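Local coordinates for protein 4-hydroxy-tetrahydrodipicolinate synthase (Thermotoga maritima, PDB 1O5K) that probably catalyses, as a DapA-family lyase, the condensation of pyruvate with aspartate semialdehyde to 4-hydroxy-tetrahydrodipicolinate in lysine biosynthesis, at residues 37-42 with 75-80; 20-25 with 221-226; 28-33 with 64-69. All coordinates share one frame; numbering follows the deposited sequence.

Contact 1. Residues 37-42 with 75-80; sequences RLVRYQ and LEIVDG. With CA (calcium ion), chain C.
V39 opens the contact, facing I77 and V78 with a single methyl. Its CG1 stands anti to the backbone N (chi1 172°), which carries that methyl across the gap while CG2 stays beside its own N. V39 CG1 meets I77 CG2 at 3.5 Å, the two side chains crossing at a slant, and it lies 4.0 Å from V78 CG2, where the crossing is close to a right angle. One branch of V39 therefore serves two residues of the second helix, and all three side chains are buried. The packed helices, 32-44 and 64-78, are neighbours on the outside of the TIM-barrel; V39 and V78 also both touch L50 of strand 49-52, which joins the pair to the parallel sheet inside.

One residue on, R40 reaches over the edge of this apolar patch. Its chain runs extended from CG to NE and lays the guanidinium flat above I77: I77 CG2 sits 4.1 Å from R40 NH2, beneath the centre of one face. NH2 also forms a salt bridge with E36, a turn earlier on the same helix. The other terminal nitrogen is linked to the second segment through water: R40 NH1 donates to water 1 at 2.8 Å, and water 1 lies 2.6 Å from I77 O, to which it probably donates. No direct hydrogen bond joins the segments.

At its C-terminal end, helix 64-78 binds a calcium ion. D79 leaves helical geometry with a positive phi of 53°, and D79 OD1 and the carbonyl E76 O each lie 2.3 Å from the metal. Waters 2 and 4 coordinate it as closely, water 3 at a longer distance; water 2 additionally donates to D79 OD2 at 2.8 Å.

Contact 2. Residues 20-25 with 221-226; sequences AIVTPF and VSNVAP
The carboxamide of N223 meets the backbone of A20 and V22 with both its polar atoms. N223 ND2 donates to A20 O at 2.9 Å along a nearly straight path (166° at the hydrogen), with the acceptor almost in the amide plane, although the nitrogen stands well above the carbonyl plane of A20. N223 OD1 accepts from V22 N at a longer 3.3 Å, the donor tilted 26° from the carbonyl plane. Between these two bonds I21 is spanned: I21 CA comes to 3.4 Å from N223 OD1, and V22 CG1 to 3.9 Å.

This is the closure of the TIM-barrel, where the first strand, 16-20, lies parallel to the last, 216-219. A20 still pairs by its backbone with S219, and its side chain lies about 4 Å from those of T56 and I218, both predicted to bind pyruvate; N223 adds side-chain bonds beyond the strand ends. The N223 CG is set anti to the carbonyl carbon (chi1 -82°), pointing the amide at the 20-22 backbone. ND2 has a second acceptor in V220 O; with V22 N on OD1, three bonds fix the rotation of the buried amide.

Contact 3. Residues 28-33 with 64-69; sequences GELDLE and EDEREK
L30 lies against E66 where a small antiparallel pairing, strands 25-26 and 29-30, leads into the first helix of the TIM-barrel, 32-44, and comes up beside helix 64-78. The leucine does the apolar packing. With CG anti to its carbonyl carbon (chi1 -73°) and CD1 continuing the line away from CA, the branch reaches across to the helix: L30 CD1 stops 3.7 Å from E66 O and 4.2 Å from K69 CB. L30 CG and E66 CG are 3.9 Å apart, the two side chains crossing at a slant. K69 contributes the base of its chain, which sets out towards L30 before its amine end turns off. E66 packs its CB and CG on the leucine, while its carboxylate continues past it, where OE2 forms a salt bridge with R282.

E29 takes a different shape. It is bent at its second torsion (chi2 -62°), which swings the carboxylate round towards E66 and leaves E29 OE2 4.5 Å from E66 OE2. Two like charges at that separation would probably repel; R282 and an intervening water presumably moderate this. Water 5 joins the two acids and the strand backbone: it donates 2.7 Å bonds to E29 OE2 and E66 OE2, and accepts from L30 N at 2.9 Å.

In the fold
The segments come in the order 20-25, 28-33, 37-42, 64-69, 75-80, 221-226; contact 2 joins the loops after the first and last strands in sequence, 16-20 and 216-219, and the other two fall between. Contacts 1 and 3 share helices 32-44 and 64-78, with centres about 15 Å apart: contact 3 near the helix starts, at the surface, contact 1 further along, mostly buried. Contact 2 has its centre about 12 Å from that of contact 1 and touches it directly, Y41 OH lying 2.6 Å from V224 O. It meets contact 3, about 16 Å away between centres, through P24 O and D31 N, 2.9 Å apart. Helix 32-44 is thus tied to both its neighbour and the barrel closure.

Contact 1. Residues 37-42 with 75-80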
loop_
_atom_site.group_PDB
_atom_site.type_symbol
_atom_site.label_atom_id
_atom_site.label_comp_id
_atom_site.label_asym_id
_atom_site.label_seq_id
_atom_site.Cartn_x
_atom_site.Cartn_y
_atom_site.Cartn_z
ATOM N N ARG A 37 -11.388 1.791 -40.003
ATOM C CA ARG A 37 -12.460 0.839 -39.656
ATOM C C ARG A 37 -12.892 0.968 -38.195
ATOM O O ARG A 37 -14.086 0.859 -37.868
ATOM C CB ARG A 37 -12.029 -0.627 -39.871
ATOM C CG ARG A 37 -11.982 -1.096 -41.290
ATOM C CD ARG A 37 -11.967 -2.666 -41.442
ATOM N NE ARG A 37 -10.778 -3.323 -40.869
ATOM C CZ ARG A 37 -9.668 -3.636 -41.556
ATOM N NH1 ARG A 37 -9.568 -3.364 -42.860
ATOM N NH2 ARG A 37 -8.644 -4.232 -40.944
ATOM N N LEU A 38 -11.913 1.149 -37.326
ATOM C CA LEU A 38 -12.161 1.298 -35.904
ATOM C C LEU A 38 -12.865 2.630 -35.613
ATOM O O LEU A 38 -13.808 2.655 -34.827
ATOM C CB LEU A 38 -10.864 1.156 -35.105
ATOM C CG LEU A 38 -11.049 1.081 -33.605
ATOM C CD1 LEU A 38 -12.059 -0.036 -33.247
ATOM C CD2 LEU A 38 -9.707 0.896 -32.854
ATOM N N VAL A 39 -12.417 3.716 -36.248
ATOM C CA VAL A 39 -13.061 5.031 -36.050
ATOM C C VAL A 39 -14.520 4.919 -36.503
ATOM O O VAL A 39 -15.401 5.318 -35.783
ATOM C CB VAL A 39 -12.334 6.139 -36.794
ATOM C CG1 VAL A 39 -13.120 7.474 -36.760
ATOM C CG2 VAL A 39 -10.914 6.311 -36.214
ATOM N N ARG A 40 -14.771 4.297 -37.656
ATOM C CA ARG A 40 -16.149 4.171 -38.142
ATOM C C ARG A 40 -17.049 3.372 -37.159
ATOM O O ARG A 40 -18.195 3.752 -36.893
ATOM C CB ARG A 40 -16.185 3.588 -39.548
ATOM C CG ARG A 40 -15.563 4.539 -40.574
ATOM C CD ARG A 40 -15.637 4.045 -42.046
ATOM N NE ARG A 40 -14.874 4.988 -42.868
ATOM C CZ ARG A 40 -15.283 6.222 -43.186
ATOM N NH1 ARG A 40 -16.482 6.667 -42.803
ATOM N NH2 ARG A 40 -14.500 7.022 -43.905
ATOM N N TYR A 41 -16.501 2.323 -36.570
ATOM C CA TYR A 41 -17.190 1.570 -35.497
ATOM C C TYR A 41 -17.551 2.414 -34.290
ATOM O O TYR A 41 -18.620 2.249 -33.727
ATOM C CB TYR A 41 -16.280 0.397 -35.112
ATOM C CG TYR A 41 -16.760 -0.592 -34.061
ATOM C CD1 TYR A 41 -17.941 -1.308 -34.226
ATOM C CD2 TYR A 41 -15.956 -0.901 -32.960
ATOM C CE1 TYR A 41 -18.331 -2.254 -33.297
ATOM C CE2 TYR A 41 -16.354 -1.859 -32.017
ATOM C CZ TYR A 41 -17.514 -2.543 -32.191
ATOM O OH TYR A 41 -17.874 -3.515 -31.254
ATOM N N GLN A 42 -16.639 3.289 -33.859
ATOM C CA GLN A 42 -16.930 4.205 -32.766
ATOM C C GLN A 42 -18.082 5.162 -33.142
ATOM O O GLN A 42 -19.021 5.363 -32.363
ATOM C CB GLN A 42 -15.680 4.999 -32.410
ATOM C CG GLN A 42 -14.543 4.083 -31.950
ATOM C CD GLN A 42 -14.913 3.290 -30.701
ATOM O OE1 GLN A 42 -15.400 3.840 -29.716
ATOM N NE2 GLN A 42 -14.686 2.005 -30.747
ATOM N N LEU A 75 -9.207 13.517 -37.801
ATOM C CA LEU A 75 -10.045 14.709 -38.123
ATOM C C LEU A 75 -10.768 14.569 -39.458
ATOM O O LEU A 75 -11.938 14.964 -39.579
ATOM C CB LEU A 75 -9.225 15.983 -38.017
ATOM C CG LEU A 75 -8.725 16.368 -36.642
ATOM C CD1 LEU A 75 -7.490 17.265 -36.775
ATOM C CD2 LEU A 75 -9.848 17.058 -35.820
ATOM N N GLU A 76 -10.087 14.033 -40.464
ATOM C CA GLU A 76 -10.668 13.767 -41.779
ATOM C C GLU A 76 -11.843 12.789 -41.739
ATOM O O GLU A 76 -12.899 13.067 -42.283
ATOM C CB GLU A 76 -9.610 13.229 -42.741
ATOM C CG GLU A 76 -8.628 14.311 -43.152
ATOM C CD GLU A 76 -7.440 13.779 -43.940
ATOM O OE1 GLU A 76 -6.582 14.608 -44.333
ATOM O OE2 GLU A 76 -7.355 12.561 -44.159
ATOM N N ILE A 77 -11.681 11.657 -41.065
ATOM C CA ILE A 77 -12.791 10.683 -40.978
ATOM C C ILE A 77 -14.018 11.161 -40.193
ATOM O O ILE A 77 -15.148 10.920 -40.580
ATOM C CB ILE A 77 -12.300 9.386 -40.329
ATOM C CG1 ILE A 77 -11.241 8.742 -41.192
ATOM C CG2 ILE A 77 -13.490 8.421 -40.138
ATOM C CD1 ILE A 77 -10.429 7.723 -40.396
ATOM N N VAL A 78 -13.785 11.856 -39.101
ATOM C CA VAL A 78 -14.854 12.281 -38.171
ATOM C C VAL A 78 -15.708 13.405 -38.718
ATOM O O VAL A 78 -16.883 13.609 -38.276
ATOM C CB VAL A 78 -14.218 12.656 -36.791
ATOM C CG1 VAL A 78 -15.180 13.341 -35.860
ATOM C CG2 VAL A 78 -13.634 11.372 -36.079
ATOM N N ASP A 79 -15.164 14.161 -39.666
ATOM C CA ASP A 79 -15.973 15.211 -40.315
ATOM C C ASP A 79 -16.645 16.168 -39.307
ATOM O O ASP A 79 -17.751 16.656 -39.549
ATOM C CB ASP A 79 -17.096 14.580 -41.193
ATOM C CG ASP A 79 -16.567 13.818 -42.423
ATOM O OD1 ASP A 79 -15.552 14.237 -43.009
ATOM O OD2 ASP A 79 -17.142 12.811 -42.904
ATOM N N GLY A 80 -15.970 16.496 -38.215
ATOM C CA GLY A 80 -16.503 17.491 -37.276
ATOM C C GLY A 80 -17.707 17.024 -36.470
ATOM O O GLY A 80 -18.290 17.824 -35.724
HETATM CA CA CA C . -13.680 13.935 -44.294
HETATM O O HOH W 1 -16.392 9.468 -42.365
HETATM O O HOH W 2 -15.134 12.153 -44.721
HETATM O O HOH W 3 -13.298 16.571 -43.300
HETATM O O HOH W 4 -12.762 12.014 -45.263
#

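Contact 2. Residues 20-25 with 221-226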
loop_
_atom_site.group_PDB
_atom_site.type_symbol
_atom_site.label_atom_id
_atom_site.label_comp_id
_atom_site.label_asym_id
_atom_site.label_seq_id
_atom_site.Cartn_x
_atom_site.Cartn_y
_atom_site.Cartn_z
ATOM N N ALA A 20 -10.588 6.219 -25.889
ATOM C CA ALA A 20 -9.129 6.361 -25.949
ATOM C C ALA A 20 -8.702 5.296 -26.948
ATOM O O ALA A 20 -8.498 4.135 -26.619
ATOM C CB ALA A 20 -8.516 6.136 -24.599
ATOM N N ILE A 21 -8.597 5.707 -28.191
ATOM C CA ILE A 21 -8.538 4.748 -29.313
ATOM C C ILE A 21 -7.103 4.242 -29.471
ATOM O O ILE A 21 -6.143 4.981 -29.226
ATOM C CB ILE A 21 -9.107 5.379 -30.589
ATOM C CG1 ILE A 21 -9.369 4.286 -31.641
ATOM C CG2 ILE A 21 -8.194 6.510 -31.130
ATOM C CD1 ILE A 21 -10.222 4.711 -32.803
ATOM N N VAL A 22 -6.976 2.941 -29.744
ATOM C CA VAL A 22 -5.680 2.336 -30.074
ATOM C C VAL A 22 -5.094 2.884 -31.392
ATOM O O VAL A 22 -5.786 3.466 -32.209
ATOM C CB VAL A 22 -5.736 0.792 -30.176
ATOM C CG1 VAL A 22 -6.260 0.121 -28.898
ATOM C CG2 VAL A 22 -6.572 0.377 -31.375
ATOM N N THR A 23 -3.771 2.748 -31.508
ATOM C CA THR A 23 -3.024 3.048 -32.691
ATOM C C THR A 23 -2.652 1.700 -33.341
ATOM O O THR A 23 -1.718 1.059 -32.906
ATOM C CB THR A 23 -1.763 3.871 -32.325
ATOM O OG1 THR A 23 -2.152 5.109 -31.691
ATOM C CG2 THR A 23 -1.042 4.278 -33.590
ATOM N N PRO A 24 -3.378 1.255 -34.374
ATOM C CA PRO A 24 -3.010 0.006 -35.010
ATOM C C PRO A 24 -1.720 0.083 -35.793
ATOM O O PRO A 24 -1.404 1.120 -36.392
ATOM C CB PRO A 24 -4.185 -0.275 -35.957
ATOM C CG PRO A 24 -5.267 0.666 -35.515
ATOM C CD PRO A 24 -4.580 1.838 -34.970
ATOM N N PHE A 25 -0.979 -1.019 -35.762
ATOM C CA PHE A 25 0.224 -1.193 -36.508
ATOM C C PHE A 25 0.134 -2.430 -37.342
ATOM O O PHE A 25 -0.545 -3.403 -36.974
ATOM C CB PHE A 25 1.455 -1.363 -35.596
ATOM C CG PHE A 25 1.653 -0.228 -34.586
ATOM C CD1 PHE A 25 1.647 -0.477 -33.208
ATOM C CD2 PHE A 25 1.848 1.079 -35.013
ATOM C CE1 PHE A 25 1.832 0.544 -32.297
ATOM C CE2 PHE A 25 2.005 2.094 -34.097
ATOM C CZ PHE A 25 2.015 1.853 -32.763
ATOM N N VAL A 221 -12.485 0.329 -22.773
ATOM C CA VAL A 221 -13.491 -0.673 -23.132
ATOM C C VAL A 221 -14.311 -0.301 -24.352
ATOM O O VAL A 221 -14.736 -1.187 -25.100
ATOM C CB VAL A 221 -14.480 -0.974 -21.922
ATOM C CG1 VAL A 221 -15.506 -1.972 -22.360
ATOM C CG2 VAL A 221 -13.747 -1.545 -20.692
ATOM N N SER A 222 -14.621 0.987 -24.530
ATOM C CA SER A 222 -15.346 1.394 -25.693
ATOM C C SER A 222 -14.667 1.098 -27.031
ATOM O O SER A 222 -15.338 1.164 -28.067
ATOM C CB SER A 222 -15.685 2.887 -25.638
ATOM O OG SER A 222 -14.518 3.707 -25.580
ATOM N N ASN A 223 -13.359 0.788 -27.048
ATOM C CA ASN A 223 -12.753 0.322 -28.295
ATOM C C ASN A 223 -13.476 -0.903 -28.844
ATOM O O ASN A 223 -13.640 -1.050 -30.054
ATOM C CB ASN A 223 -11.293 -0.039 -28.080
ATOM C CG ASN A 223 -10.359 1.171 -28.126
ATOM O OD1 ASN A 223 -9.894 1.579 -29.210
ATOM N ND2 ASN A 223 -10.029 1.716 -26.939
ATOM N N VAL A 224 -13.884 -1.798 -27.948
ATOM C CA VAL A 224 -14.534 -3.030 -28.351
ATOM C C VAL A 224 -16.019 -3.029 -28.141
ATOM O O VAL A 224 -16.745 -3.650 -28.921
ATOM C CB VAL A 224 -13.913 -4.285 -27.682
ATOM C CG1 VAL A 224 -12.419 -4.411 -28.078
ATOM C CG2 VAL A 224 -14.067 -4.264 -26.204
ATOM N N ALA A 225 -16.488 -2.302 -27.122
ATOM C CA ALA A 225 -17.902 -2.278 -26.790
ATOM C C ALA A 225 -18.436 -0.850 -26.660
ATOM O O ALA A 225 -18.907 -0.455 -25.587
ATOM C CB ALA A 225 -18.071 -3.021 -25.468
ATOM N N PRO A 226 -18.375 -0.071 -27.739
ATOM C CA PRO A 226 -18.772 1.322 -27.691
ATOM C C PRO A 226 -20.235 1.509 -27.329
ATOM O O PRO A 226 -20.552 2.365 -26.518
ATOM C CB PRO A 226 -18.460 1.834 -29.109
ATOM C CG PRO A 226 -18.495 0.609 -29.951
ATOM C CD PRO A 226 -17.881 -0.447 -29.077
#

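Contact 3. Residues 28-33 with 64-69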
loop_
_atom_site.group_PDB
_atom_site.type_symbol
_atom_site.label_atom_id
_atom_site.label_comp_id
_atom_site.label_asym_id
_atom_site.label_seq_id
_atom_site.Cartn_x
_atom_site.Cartn_y
_atom_site.Cartn_z
ATOM N N GLY A 28 4.898 -3.230 -37.964
ATOM C CA GLY A 28 5.476 -2.179 -37.161
ATOM C C GLY A 28 5.206 -0.773 -37.636
ATOM O O GLY A 28 5.569 0.161 -36.943
ATOM N N GLU A 29 4.493 -0.627 -38.744
ATOM C CA GLU A 29 4.102 0.693 -39.273
ATOM C C GLU A 29 2.668 1.066 -38.879
ATOM O O GLU A 29 1.858 0.198 -38.641
ATOM C CB GLU A 29 4.245 0.638 -40.784
ATOM C CG GLU A 29 5.660 0.281 -41.220
ATOM C CD GLU A 29 6.658 1.338 -40.749
ATOM O OE1 GLU A 29 7.718 0.973 -40.183
ATOM O OE2 GLU A 29 6.338 2.547 -40.886
ATOM N N LEU A 30 2.346 2.351 -38.826
ATOM C CA LEU A 30 0.957 2.754 -38.664
ATOM C C LEU A 30 0.068 2.078 -39.709
ATOM O O LEU A 30 0.422 1.984 -40.901
ATOM C CB LEU A 30 0.753 4.230 -38.902
ATOM C CG LEU A 30 1.186 5.281 -37.963
ATOM C CD1 LEU A 30 0.681 6.608 -38.583
ATOM C CD2 LEU A 30 0.598 5.059 -36.576
ATOM N N ASP A 31 -1.074 1.608 -39.260
ATOM C CA ASP A 31 -2.028 0.901 -40.135
ATOM C C ASP A 31 -3.312 1.725 -40.196
ATOM O O ASP A 31 -4.265 1.474 -39.446
ATOM C CB ASP A 31 -2.288 -0.487 -39.573
ATOM C CG ASP A 31 -3.272 -1.301 -40.404
ATOM O OD1 ASP A 31 -3.849 -0.786 -41.387
ATOM O OD2 ASP A 31 -3.559 -2.467 -40.089
ATOM N N LEU A 32 -3.325 2.744 -41.056
ATOM C CA LEU A 32 -4.456 3.676 -41.086
ATOM C C LEU A 32 -5.707 3.007 -41.669
ATOM O O LEU A 32 -6.814 3.460 -41.407
ATOM C CB LEU A 32 -4.111 4.951 -41.864
ATOM C CG LEU A 32 -3.050 5.827 -41.206
ATOM C CD1 LEU A 32 -2.653 6.975 -42.119
ATOM C CD2 LEU A 32 -3.544 6.368 -39.860
ATOM N N GLU A 33 -5.576 1.959 -42.477
ATOM C CA GLU A 33 -6.797 1.323 -43.003
ATOM C C GLU A 33 -7.557 0.606 -41.878
ATOM O O GLU A 33 -8.773 0.743 -41.748
ATOM C CB GLU A 33 -6.516 0.373 -44.178
ATOM N N GLU A 64 6.934 11.734 -34.159
ATOM C CA GLU A 64 6.208 12.966 -34.464
ATOM C C GLU A 64 5.520 12.962 -35.819
ATOM O O GLU A 64 4.405 13.465 -35.950
ATOM C CB GLU A 64 7.127 14.194 -34.362
ATOM C CG GLU A 64 7.599 14.503 -32.945
ATOM C CD GLU A 64 7.715 16.005 -32.674
ATOM O OE1 GLU A 64 8.143 16.770 -33.591
ATOM O OE2 GLU A 64 7.359 16.419 -31.543
ATOM N N ASP A 65 6.174 12.439 -36.845
ATOM C CA ASP A 65 5.565 12.394 -38.163
ATOM C C ASP A 65 4.328 11.476 -38.172
ATOM O O ASP A 65 3.296 11.800 -38.734
ATOM C CB ASP A 65 6.594 12.001 -39.212
ATOM C CG ASP A 65 7.613 13.142 -39.480
ATOM O OD1 ASP A 65 7.154 14.316 -39.654
ATOM O OD2 ASP A 65 8.871 12.966 -39.526
ATOM N N GLU A 66 4.413 10.361 -37.467
ATOM C CA GLU A 66 3.264 9.472 -37.294
ATOM C C GLU A 66 2.071 10.100 -36.564
ATOM O O GLU A 66 0.910 9.861 -36.921
ATOM C CB GLU A 66 3.725 8.199 -36.548
ATOM C CG GLU A 66 4.533 7.311 -37.442
ATOM C CD GLU A 66 5.229 6.197 -36.692
ATOM O OE1 GLU A 66 5.474 6.353 -35.475
ATOM O OE2 GLU A 66 5.523 5.165 -37.336
ATOM N N ARG A 67 2.364 10.894 -35.543
ATOM C CA ARG A 67 1.337 11.589 -34.789
ATOM C C ARG A 67 0.589 12.525 -35.747
ATOM O O ARG A 67 -0.648 12.579 -35.728
ATOM C CB ARG A 67 1.965 12.450 -33.708
ATOM C CG ARG A 67 2.616 11.707 -32.613
ATOM C CD ARG A 67 3.359 12.643 -31.623
ATOM N NE ARG A 67 2.481 13.650 -31.030
ATOM C CZ ARG A 67 1.788 13.490 -29.893
ATOM N NH1 ARG A 67 1.858 12.369 -29.183
ATOM N NH2 ARG A 67 1.013 14.463 -29.464
ATOM N N GLU A 68 1.337 13.262 -36.574
ATOM C CA GLU A 68 0.696 14.201 -37.492
ATOM C C GLU A 68 -0.268 13.448 -38.409
ATOM O O GLU A 68 -1.415 13.852 -38.584
ATOM C CB GLU A 68 1.730 14.982 -38.307
ATOM C CG GLU A 68 1.057 15.705 -39.455
ATOM C CD GLU A 68 1.932 16.723 -40.134
ATOM O OE1 GLU A 68 1.536 17.123 -41.250
ATOM O OE2 GLU A 68 2.976 17.115 -39.549
ATOM N N LYS A 69 0.180 12.316 -38.947
ATOM C CA LYS A 69 -0.637 11.544 -39.865
ATOM C C LYS A 69 -1.884 10.983 -39.198
ATOM O O LYS A 69 -2.959 11.016 -39.776
ATOM C CB LYS A 69 0.163 10.365 -40.432
ATOM C CG LYS A 69 1.209 10.774 -41.407
ATOM C CD LYS A 69 2.013 9.573 -41.844
ATOM C CE LYS A 69 2.926 9.920 -43.040
ATOM N NZ LYS A 69 3.405 8.667 -43.717
HETATM O O HOH W 5 4.582 4.029 -39.541
#